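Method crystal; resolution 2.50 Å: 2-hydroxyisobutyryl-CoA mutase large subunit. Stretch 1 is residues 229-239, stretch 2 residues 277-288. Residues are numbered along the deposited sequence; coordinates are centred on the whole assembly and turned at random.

Stretch 1 229-239: SVRIVRDIITY
Stretch 2, residues 277-288: TYVNEVTKTGMH

Residues 229-239 lie within a helix; 277-283 lie in a second, the axes 9.6 Å apart at closest and crossing at -69°. Arg-234 and Val-282 set the register, CA atoms 5.7 Å apart. No hydrogen bond crosses; packing joins the stretches.

Four beta-branched residues, Val-230 (chi1 t), Val-233 (t), Ile-237 (m, t) and Thr-238 (p), point toward the second helix; having few rotamers, they pack with little loss of freedom. Val-230 CG1 meets Glu-281 CG at 3.6 Å (Glu-281 chi1 -98° and chi2 -23°, between wells; chi3 90°). Val-233 CG1 lies 3.7 Å from Tyr-278 CE1, the tyrosine (m, chi2 -44°) starting sideways but bringing its ring nearer. Ile-237 CG2 lies against both Val-282 (t) methyls, CG2 at 3.7 Å and CG1 at 3.9 Å; Val-282 CG1 also meets Thr-238 CG2 at 3.8 Å.

Arg-234 (t, t, p, chi4 180°) has its CA-to-CB bond sideways. Its CD packs 3.7 Å from Thr-285 CG2, an apolar contact, and touches the carbonyl Glu-281 O at 3.7 Å. Arg-234 NH1 salt-bridges Asp-235 (m) OD1 at 2.6 Å; its guanidinium also bonds elsewhere in the structure. Asp-235 OD2 takes Arg-231 NE at 2.9 Å.

A type I turn spans Thr-283 to Gly-286. Thr-285 (p) OG1 hydrogen-bonds Val-282 O, 2.5 Å. At Gly-286 (phi 92°) a CB would jam against the preceding carbonyl; Met-287 (t, t, m) returns SD to 4.1 Å from Thr-238 CG2.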

# COMPACT_ATOMS: atom_id res chain seq x y z
N SER A 229 -26.58 -20.91 24.66
CA SER A 229 -25.77 -20.55 23.50
C SER A 229 -24.26 -20.80 23.70
O SER A 229 -23.55 -21.08 22.72
CB SER A 229 -26.00 -19.09 23.13
OG SER A 229 -27.34 -18.90 22.74
N VAL A 230 -23.79 -20.66 24.96
CA VAL A 230 -22.38 -20.89 25.31
C VAL A 230 -22.14 -22.40 25.35
O VAL A 230 -21.10 -22.89 24.86
CB VAL A 230 -21.98 -20.13 26.60
CG1 VAL A 230 -20.62 -20.59 27.14
CG2 VAL A 230 -21.97 -18.62 26.34
N ARG A 231 -23.16 -23.13 25.84
CA ARG A 231 -23.14 -24.59 25.88
C ARG A 231 -22.99 -25.16 24.43
O ARG A 231 -22.30 -26.16 24.24
CB ARG A 231 -24.41 -25.10 26.61
CG ARG A 231 -24.64 -26.61 26.56
CD ARG A 231 -25.50 -27.01 25.38
NE ARG A 231 -25.58 -28.46 25.23
CZ ARG A 231 -26.53 -29.22 25.76
NH1 ARG A 231 -27.50 -28.68 26.49
NH2 ARG A 231 -26.52 -30.53 25.57
N ILE A 232 -23.61 -24.52 23.42
CA ILE A 232 -23.48 -24.95 22.04
C ILE A 232 -22.02 -24.78 21.60
O ILE A 232 -21.42 -25.75 21.10
CB ILE A 232 -24.51 -24.29 21.06
CG1 ILE A 232 -25.95 -24.69 21.40
CG2 ILE A 232 -24.21 -24.69 19.61
CD1 ILE A 232 -26.99 -23.68 20.96
N VAL A 233 -21.42 -23.58 21.85
CA VAL A 233 -20.00 -23.31 21.55
C VAL A 233 -19.12 -24.39 22.19
O VAL A 233 -18.22 -24.94 21.55
CB VAL A 233 -19.57 -21.88 21.95
CG1 VAL A 233 -18.12 -21.62 21.55
CG2 VAL A 233 -20.49 -20.84 21.31
N ARG A 234 -19.43 -24.74 23.44
CA ARG A 234 -18.73 -25.76 24.21
C ARG A 234 -18.87 -27.10 23.51
O ARG A 234 -17.87 -27.77 23.27
CB ARG A 234 -19.33 -25.78 25.62
CG ARG A 234 -18.61 -26.62 26.65
CD ARG A 234 -19.62 -27.13 27.66
NE ARG A 234 -20.60 -28.02 27.03
CZ ARG A 234 -21.60 -28.63 27.66
NH1 ARG A 234 -22.43 -29.41 26.99
NH2 ARG A 234 -21.78 -28.45 28.95
N ASP A 235 -20.09 -27.48 23.11
CA ASP A 235 -20.32 -28.73 22.36
C ASP A 235 -19.58 -28.76 21.02
O ASP A 235 -19.08 -29.80 20.60
CB ASP A 235 -21.82 -28.95 22.13
CG ASP A 235 -22.61 -29.30 23.36
OD1 ASP A 235 -22.05 -29.26 24.47
OD2 ASP A 235 -23.80 -29.59 23.21
N ILE A 236 -19.49 -27.60 20.35
CA ILE A 236 -18.75 -27.51 19.10
C ILE A 236 -17.28 -27.79 19.41
O ILE A 236 -16.66 -28.62 18.74
CB ILE A 236 -18.95 -26.15 18.37
CG1 ILE A 236 -20.41 -25.99 17.88
CG2 ILE A 236 -17.96 -25.99 17.22
CD1 ILE A 236 -20.79 -24.49 17.50
N ILE A 237 -16.75 -27.14 20.46
CA ILE A 237 -15.36 -27.27 20.89
C ILE A 237 -15.00 -28.67 21.30
O ILE A 237 -14.05 -29.21 20.73
CB ILE A 237 -14.93 -26.17 21.90
CG1 ILE A 237 -14.79 -24.81 21.16
CG2 ILE A 237 -13.62 -26.54 22.64
CD1 ILE A 237 -14.85 -23.58 22.08
N THR A 238 -15.77 -29.28 22.24
CA THR A 238 -15.53 -30.66 22.73
C THR A 238 -15.67 -31.72 21.64
O THR A 238 -14.86 -32.64 21.61
CB THR A 238 -16.38 -30.99 23.94
OG1 THR A 238 -17.77 -30.93 23.59
CG2 THR A 238 -16.10 -30.06 25.12
N TYR A 239 -16.68 -31.60 20.75
CA TYR A 239 -16.89 -32.55 19.65
C TYR A 239 -15.66 -32.54 18.70
O TYR A 239 -15.11 -33.60 18.39
CB TYR A 239 -18.21 -32.25 18.87
CG TYR A 239 -18.34 -33.06 17.59
CD1 TYR A 239 -18.82 -34.36 17.62
CD2 TYR A 239 -17.87 -32.56 16.38
CE1 TYR A 239 -18.86 -35.14 16.46
CE2 TYR A 239 -17.88 -33.34 15.22
CZ TYR A 239 -18.40 -34.62 15.26
OH TYR A 239 -18.43 -35.40 14.12
N THR A 277 -13.74 -17.05 29.39
CA THR A 277 -15.09 -17.59 29.63
C THR A 277 -15.23 -18.97 28.98
O THR A 277 -15.68 -19.90 29.63
CB THR A 277 -16.13 -16.58 29.14
OG1 THR A 277 -15.77 -15.30 29.62
CG2 THR A 277 -17.54 -16.92 29.57
N TYR A 278 -14.80 -19.09 27.71
CA TYR A 278 -14.85 -20.31 26.90
C TYR A 278 -14.00 -21.43 27.46
O TYR A 278 -14.49 -22.56 27.56
CB TYR A 278 -14.47 -20.01 25.42
CG TYR A 278 -15.51 -19.23 24.63
CD1 TYR A 278 -16.87 -19.55 24.71
CD2 TYR A 278 -15.13 -18.24 23.72
CE1 TYR A 278 -17.82 -18.87 23.96
CE2 TYR A 278 -16.08 -17.54 22.97
CZ TYR A 278 -17.43 -17.88 23.08
OH TYR A 278 -18.39 -17.23 22.34
N VAL A 279 -12.76 -21.13 27.86
CA VAL A 279 -11.82 -22.11 28.42
C VAL A 279 -12.36 -22.67 29.72
O VAL A 279 -12.29 -23.90 29.94
CB VAL A 279 -10.39 -21.53 28.59
CG1 VAL A 279 -9.44 -22.57 29.21
CG2 VAL A 279 -9.84 -21.04 27.26
N ASN A 280 -12.95 -21.80 30.57
CA ASN A 280 -13.57 -22.18 31.84
C ASN A 280 -14.76 -23.14 31.61
O ASN A 280 -14.87 -24.14 32.31
CB ASN A 280 -14.01 -20.95 32.63
CG ASN A 280 -12.89 -20.13 33.22
OD1 ASN A 280 -11.85 -20.64 33.64
ND2 ASN A 280 -13.10 -18.83 33.34
N GLU A 281 -15.60 -22.83 30.61
CA GLU A 281 -16.76 -23.64 30.25
C GLU A 281 -16.39 -25.02 29.74
O GLU A 281 -17.06 -25.99 30.09
CB GLU A 281 -17.65 -22.90 29.23
CG GLU A 281 -18.86 -22.19 29.83
CD GLU A 281 -19.38 -22.68 31.16
OE1 GLU A 281 -18.91 -22.16 32.20
OE2 GLU A 281 -20.24 -23.59 31.16
N VAL A 282 -15.34 -25.10 28.89
CA VAL A 282 -14.84 -26.36 28.32
C VAL A 282 -14.14 -27.20 29.39
O VAL A 282 -14.43 -28.38 29.50
CB VAL A 282 -13.98 -26.17 27.04
CG1 VAL A 282 -13.57 -27.52 26.45
CG2 VAL A 282 -14.71 -25.33 25.98
N THR A 283 -13.25 -26.60 30.20
CA THR A 283 -12.52 -27.33 31.25
C THR A 283 -13.41 -27.84 32.37
O THR A 283 -13.08 -28.86 32.99
CB THR A 283 -11.27 -26.58 31.75
OG1 THR A 283 -11.66 -25.33 32.32
CG2 THR A 283 -10.25 -26.38 30.66
N LYS A 284 -14.58 -27.17 32.57
CA LYS A 284 -15.62 -27.51 33.54
C LYS A 284 -16.16 -28.91 33.25
O LYS A 284 -16.58 -29.60 34.17
CB LYS A 284 -16.74 -26.46 33.46
CG LYS A 284 -17.58 -26.27 34.71
CD LYS A 284 -18.69 -25.24 34.44
CE LYS A 284 -19.94 -25.47 35.30
NZ LYS A 284 -21.18 -24.93 34.66
N THR A 285 -16.11 -29.35 31.97
CA THR A 285 -16.55 -30.69 31.51
C THR A 285 -15.54 -31.78 31.89
O THR A 285 -15.78 -32.96 31.65
CB THR A 285 -16.72 -30.73 29.96
OG1 THR A 285 -15.43 -30.67 29.34
CG2 THR A 285 -17.63 -29.64 29.41
N GLY A 286 -14.40 -31.37 32.43
CA GLY A 286 -13.32 -32.27 32.78
C GLY A 286 -12.31 -32.43 31.67
O GLY A 286 -11.35 -33.21 31.79
N MET A 287 -12.51 -31.70 30.55
CA MET A 287 -11.59 -31.71 29.42
C MET A 287 -10.40 -30.84 29.79
O MET A 287 -10.59 -29.68 30.15
CB MET A 287 -12.25 -31.19 28.13
CG MET A 287 -11.31 -31.18 26.96
SD MET A 287 -12.10 -31.02 25.36
CE MET A 287 -12.67 -32.70 25.14
N HIS A 288 -9.19 -31.41 29.75
CA HIS A 288 -7.95 -30.72 30.07
C HIS A 288 -7.71 -29.71 28.97
O HIS A 288 -7.93 -30.00 27.79
CB HIS A 288 -6.79 -31.73 30.13
CG HIS A 288 -5.49 -31.15 30.63
ND1 HIS A 288 -4.71 -30.32 29.83
CD2 HIS A 288 -4.86 -31.34 31.81
CE1 HIS A 288 -3.66 -30.00 30.57
NE2 HIS A 288 -3.70 -30.59 31.76